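Local coordinates for HcgC (Methanococcus maripaludis S2, PDB 5O4J), which catalyses the SAM-dependent C-methylation of a pyridinol in the biosynthesis of the FeGP cofactor of [Fe]-hydrogenase, at the (3~{E})-3-[(~{E})-3-oxidanylprop-2-enoyl]iminopropanoic acid site and the interface of chains A and B. Sequence-based numbering; all coordinates share one arbitrary frame. Chains: chain A/B, HcgC.

Contact 1: the (3~{E})-3-[(~{E})-3-oxidanylprop-2-enoyl]iminopropanoic acid site. Residues chain A 113-115, 136, 174, 176-179; chain B 5, 9, 199-200. With PJL ((3~{E})-3-[(~{E})-3-oxidanylprop-2-enoyl]iminopropanoic acid), chain C.
The carboxylate oxygen O13 of PJL is gripped by two donors of one residue, the backbone N-H (N to O13 3.0 Å) and the hydroxyl of A:Thr179. The hydroxyl bond is the shorter, OG1 to O13 2.7 Å. In this pyridinol pocket of the SAM-dependent methyltransferase HcgC, probably where the methyl acceptor binds, A:Thr179 lies in the first turn of helix 177-193, whose amino end would probably help to stabilise a negative carboxylate. PJL is an open-chain compound resembling the pyridinol with one ring carbon missing; how it arose cannot be read from the structure alone. OG1 stands beside the backbone N, anti to the carbonyl carbon (chi1 -63°), so that both donors face the same oxygen. A:Thr174 OG1 is hydrogen-bonded to A:Thr179 OG1 at 2.8 Å, which would help to fix its rotation, and itself accepts the N-H of A:Gly176. The other carboxylate oxygen, O14, meets the helix through a water held by A:Met178 N.

At the far end, the enol oxygen O1 takes the N-H of A:Ile115 (N to O1 2.8 Å) and gives a longer bond to A:Thr113 O, sitting above its carbonyl plane. The acyl oxygen O8 is bound by two waters, leading to B:Ile5 N and A:Ile115 O; linking ligand to both chains, they plausibly belong to the water-bridged network that contributes to catalysis.

Almost wholly buried between the two chains, the flat ligand is sandwiched by aliphatic groups. B:Leu199 presses its CD2 branch over one face, 3.4 Å from PJL C4, and A:Ile115 CB covers C7 from the same side. Across the opposite face, the CD1 tip of B:Ile5 comes to 3.7 Å from PJL N5. B:Tyr200 brings CE2 towards C10.

Contact 2: the interface of chains A and B. Residues chain A 6, 8-9, 235; chain B 115-116, 147.
B:Gly116 adopts a left-handed helical conformation (phi 65°, psi 20°), whereas across the boundary the chain passes from a turn-like A:Ser8 into an extended A:Val9. This is a patch of a two-fold symmetric homodimeric interface, probably the biological one, since the ligand pocket is built from both chains. The side chain of A:Ser8 comes down on the glycine: its CB packs at 3.8 Å from B:Gly116 CA, and its OG lies nearer still to the same carbon.

Polar contact between the subunits runs here through water. A:Thr6 OG1, in the crowded position between the backbone N and the carbonyl carbon (chi1 72°), accepts the N-H of A:Ser8 (N to OG1 3.1 Å) and so braces the turn. The same hydroxyl meets a water, at 2.8 Å from OG1, that continues to B:Ile115 O. A second water joins A:Ser8 OG to B:Gly116 O. An alanine in place of A:Thr6 would remove the hydroxyl and the CG2 methyl, and would probably loosen both the turn at A:Ser8 and the water bridge to B:Ile115.

Beside this wet strip lies an aliphatic cluster. A:Val9 crosses B:Ile115 at about a right angle, their CG2 methyls 3.8 Å apart. A:Ile235 meets B:Ile147 tip to tip, with its CG2 branch 3.8 Å from B:Ile147 CD1 and its CD1 tip turned towards both B:Ile147 CG2 and B:Ile115 CG2. In B:Ile147, CG1 anti to the backbone N and a nearly extended second torsion together carry CD1 across to A:Ser8 O and A:Ile235.

On the A side, the loop between strands 2-3 and 10-13 is joined by the residue just after strand 230-234; on the B side, the loop that follows strand 108-111 meets the last residue of helix 142-147.

Contact 1: the (3~{E})-3-[(~{E})-3-oxidanylprop-2-enoyl]iminopropanoic acid site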
# COMPACT_ATOMS: atom_id res chain seq x y z
N THR A 113 28.13 -6.42 12.49
CA THR A 113 27.84 -5.14 13.13
C THR A 113 27.09 -4.19 12.21
O THR A 113 26.37 -3.31 12.69
CB THR A 113 29.12 -4.47 13.64
OG1 THR A 113 30.02 -4.21 12.55
CG2 THR A 113 29.80 -5.35 14.67
N GLY A 114 27.24 -4.33 10.90
CA GLY A 114 26.48 -3.51 9.98
C GLY A 114 26.80 -2.04 10.12
O GLY A 114 27.96 -1.64 10.30
N ILE A 115 25.77 -1.20 10.02
CA ILE A 115 25.97 0.24 9.88
C ILE A 115 26.70 0.80 11.09
O ILE A 115 26.33 0.55 12.25
CB ILE A 115 24.61 0.94 9.69
CG1 ILE A 115 23.98 0.51 8.37
CG2 ILE A 115 24.76 2.44 9.73
CD1 ILE A 115 22.50 0.78 8.31
N PRO A 136 24.34 -4.78 5.69
CA PRO A 136 23.12 -4.24 6.32
C PRO A 136 22.14 -3.64 5.33
O PRO A 136 20.98 -3.40 5.69
CB PRO A 136 23.66 -3.16 7.26
CG PRO A 136 24.86 -2.66 6.56
CD PRO A 136 25.48 -3.87 5.88
N THR A 174 16.63 -2.31 5.49
CA THR A 174 17.85 -2.98 5.89
C THR A 174 17.57 -4.47 6.01
O THR A 174 16.42 -4.92 5.96
CB THR A 174 18.45 -2.47 7.22
OG1 THR A 174 17.84 -3.15 8.33
CG2 THR A 174 18.30 -0.96 7.40
N GLY A 176 18.66 -5.90 8.78
CA GLY A 176 18.76 -6.12 10.22
C GLY A 176 17.59 -6.93 10.72
O GLY A 176 16.45 -6.79 10.25
N THR A 177 17.86 -7.80 11.69
CA THR A 177 16.80 -8.63 12.26
C THR A 177 15.64 -7.78 12.76
O THR A 177 14.48 -8.07 12.46
CB THR A 177 17.37 -9.50 13.38
OG1 THR A 177 18.47 -10.27 12.85
CG2 THR A 177 16.34 -10.45 13.95
N MET A 178 15.93 -6.71 13.51
CA MET A 178 14.88 -5.84 14.02
C MET A 178 14.05 -5.23 12.89
O MET A 178 12.82 -5.23 12.94
CB MET A 178 15.49 -4.73 14.88
CG MET A 178 14.47 -3.75 15.48
SD MET A 178 13.18 -4.49 16.48
CE MET A 178 14.15 -5.39 17.69
N THR A 179 14.72 -4.65 11.88
CA THR A 179 14.01 -4.06 10.74
C THR A 179 13.06 -5.07 10.10
O THR A 179 11.89 -4.76 9.81
CB THR A 179 15.00 -3.56 9.68
OG1 THR A 179 15.82 -2.52 10.21
CG2 THR A 179 14.28 -3.04 8.43
N ILE B 5 22.07 2.57 17.92
CA ILE B 5 23.02 1.57 18.39
C ILE B 5 24.44 2.12 18.37
O ILE B 5 25.26 1.77 19.23
CB ILE B 5 22.88 0.30 17.53
CG1 ILE B 5 21.50 -0.33 17.74
CG2 ILE B 5 24.01 -0.68 17.83
CD1 ILE B 5 21.17 -1.44 16.75
N VAL B 9 23.68 6.21 13.55
CA VAL B 9 22.23 6.10 13.34
C VAL B 9 21.54 6.94 14.41
O VAL B 9 22.02 7.06 15.54
CB VAL B 9 21.74 4.64 13.39
CG1 VAL B 9 20.23 4.58 13.13
CG2 VAL B 9 22.48 3.81 12.36
N LEU B 199 15.71 3.65 8.46
CA LEU B 199 15.92 2.21 8.55
C LEU B 199 14.63 1.46 8.88
O LEU B 199 14.28 0.47 8.23
CB LEU B 199 16.97 1.88 9.61
CG LEU B 199 18.44 2.23 9.38
CD1 LEU B 199 18.65 3.72 9.36
CD2 LEU B 199 19.29 1.59 10.46
N TYR B 200 13.94 1.89 9.93
CA TYR B 200 12.64 1.31 10.27
C TYR B 200 11.87 2.33 11.10
O TYR B 200 12.43 3.31 11.60
CB TYR B 200 12.78 -0.03 11.01
CG TYR B 200 13.43 0.03 12.38
CD1 TYR B 200 12.70 0.39 13.50
CD2 TYR B 200 14.76 -0.31 12.56
CE1 TYR B 200 13.28 0.44 14.76
CE2 TYR B 200 15.36 -0.27 13.81
CZ TYR B 200 14.61 0.10 14.91
OH TYR B 200 15.17 0.13 16.15
O14 PJL C . 18.98 -3.42 13.69
C12 PJL C . 18.40 -3.02 12.64
O13 PJL C . 17.52 -3.67 12.03
C10 PJL C . 18.71 -1.68 11.99
C4 PJL C . 20.16 -1.30 12.09
N5 PJL C . 20.63 -0.73 13.11
C6 PJL C . 21.91 -0.35 13.24
O8 PJL C . 22.23 0.60 13.94
C7 PJL C . 23.00 -1.06 12.52
C2 PJL C . 22.75 -2.08 11.70
O1 PJL C . 23.68 -2.73 11.04
O HOH W 1 18.55 -6.08 14.41
O HOH W 2 20.91 2.24 15.39
O HOH W 3 24.52 1.74 13.97

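Contact 2: the interface of chains A and B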
# COMPACT_ATOMS: atom_id res chain seq x y z
N THR A 6 -17.46 -4.79 24.63
CA THR A 6 -18.66 -5.55 24.93
C THR A 6 -18.47 -6.95 24.37
O THR A 6 -17.47 -7.24 23.70
CB THR A 6 -19.92 -4.92 24.33
OG1 THR A 6 -19.91 -5.11 22.91
CG2 THR A 6 -20.00 -3.43 24.65
N SER A 8 -20.08 -8.08 21.97
CA SER A 8 -20.29 -8.03 20.53
C SER A 8 -18.99 -7.99 19.74
O SER A 8 -19.03 -8.15 18.52
CB SER A 8 -21.13 -6.82 20.14
OG SER A 8 -22.45 -6.95 20.63
N VAL A 9 -17.86 -7.74 20.39
CA VAL A 9 -16.59 -7.60 19.70
C VAL A 9 -15.58 -8.55 20.33
O VAL A 9 -15.54 -8.72 21.55
CB VAL A 9 -16.09 -6.14 19.73
CG1 VAL A 9 -14.81 -6.01 18.95
CG2 VAL A 9 -17.15 -5.22 19.15
N ILE A 235 -15.44 -8.40 14.81
CA ILE A 235 -16.74 -8.96 15.15
C ILE A 235 -16.69 -10.47 15.10
O ILE A 235 -17.27 -11.15 15.96
CB ILE A 235 -17.83 -8.42 14.22
CG1 ILE A 235 -17.80 -6.90 14.12
CG2 ILE A 235 -19.22 -8.93 14.67
CD1 ILE A 235 -17.97 -6.18 15.43
N ILE B 115 -21.00 0.02 18.40
CA ILE B 115 -21.23 -1.42 18.23
C ILE B 115 -21.54 -2.08 19.56
O ILE B 115 -20.81 -1.93 20.54
CB ILE B 115 -20.00 -2.07 17.56
CG1 ILE B 115 -19.82 -1.55 16.13
CG2 ILE B 115 -20.13 -3.59 17.55
CD1 ILE B 115 -18.43 -1.80 15.54
N GLY B 116 -22.62 -2.86 19.58
CA GLY B 116 -23.01 -3.58 20.78
C GLY B 116 -23.41 -2.71 21.94
O GLY B 116 -23.44 -3.18 23.09
N ILE B 147 -23.72 -6.11 12.14
CA ILE B 147 -23.98 -5.95 13.57
C ILE B 147 -24.44 -4.54 13.92
O ILE B 147 -24.94 -4.33 15.03
CB ILE B 147 -22.73 -6.33 14.39
CG1 ILE B 147 -23.08 -6.57 15.86
CG2 ILE B 147 -21.65 -5.25 14.31
CD1 ILE B 147 -22.16 -7.56 16.55
O HOH W 4 -18.57 -3.12 21.53
O HOH W 5 -23.13 -6.03 23.13

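Contact 1 and contact 2, with C-alpha centres about 41 Å apart, belong to one two-fold interface and use some of the same residues with the chains exchanged. Ile115 and Val9 occur in both: the A:Ile115 and B:Val9 of contact 1 become B:Ile115 and A:Val9 in contact 2. The loop after strand 108-111 therefore serves both ligand binding and subunit pairing, and the N-terminal segment of each subunit reaches into its partner's pocket. Each ligand site is thus completed by the neighbouring chain, which suggests that the pairing matters for a functional pocket; the assembly holds four copies, so it probably occurs twice.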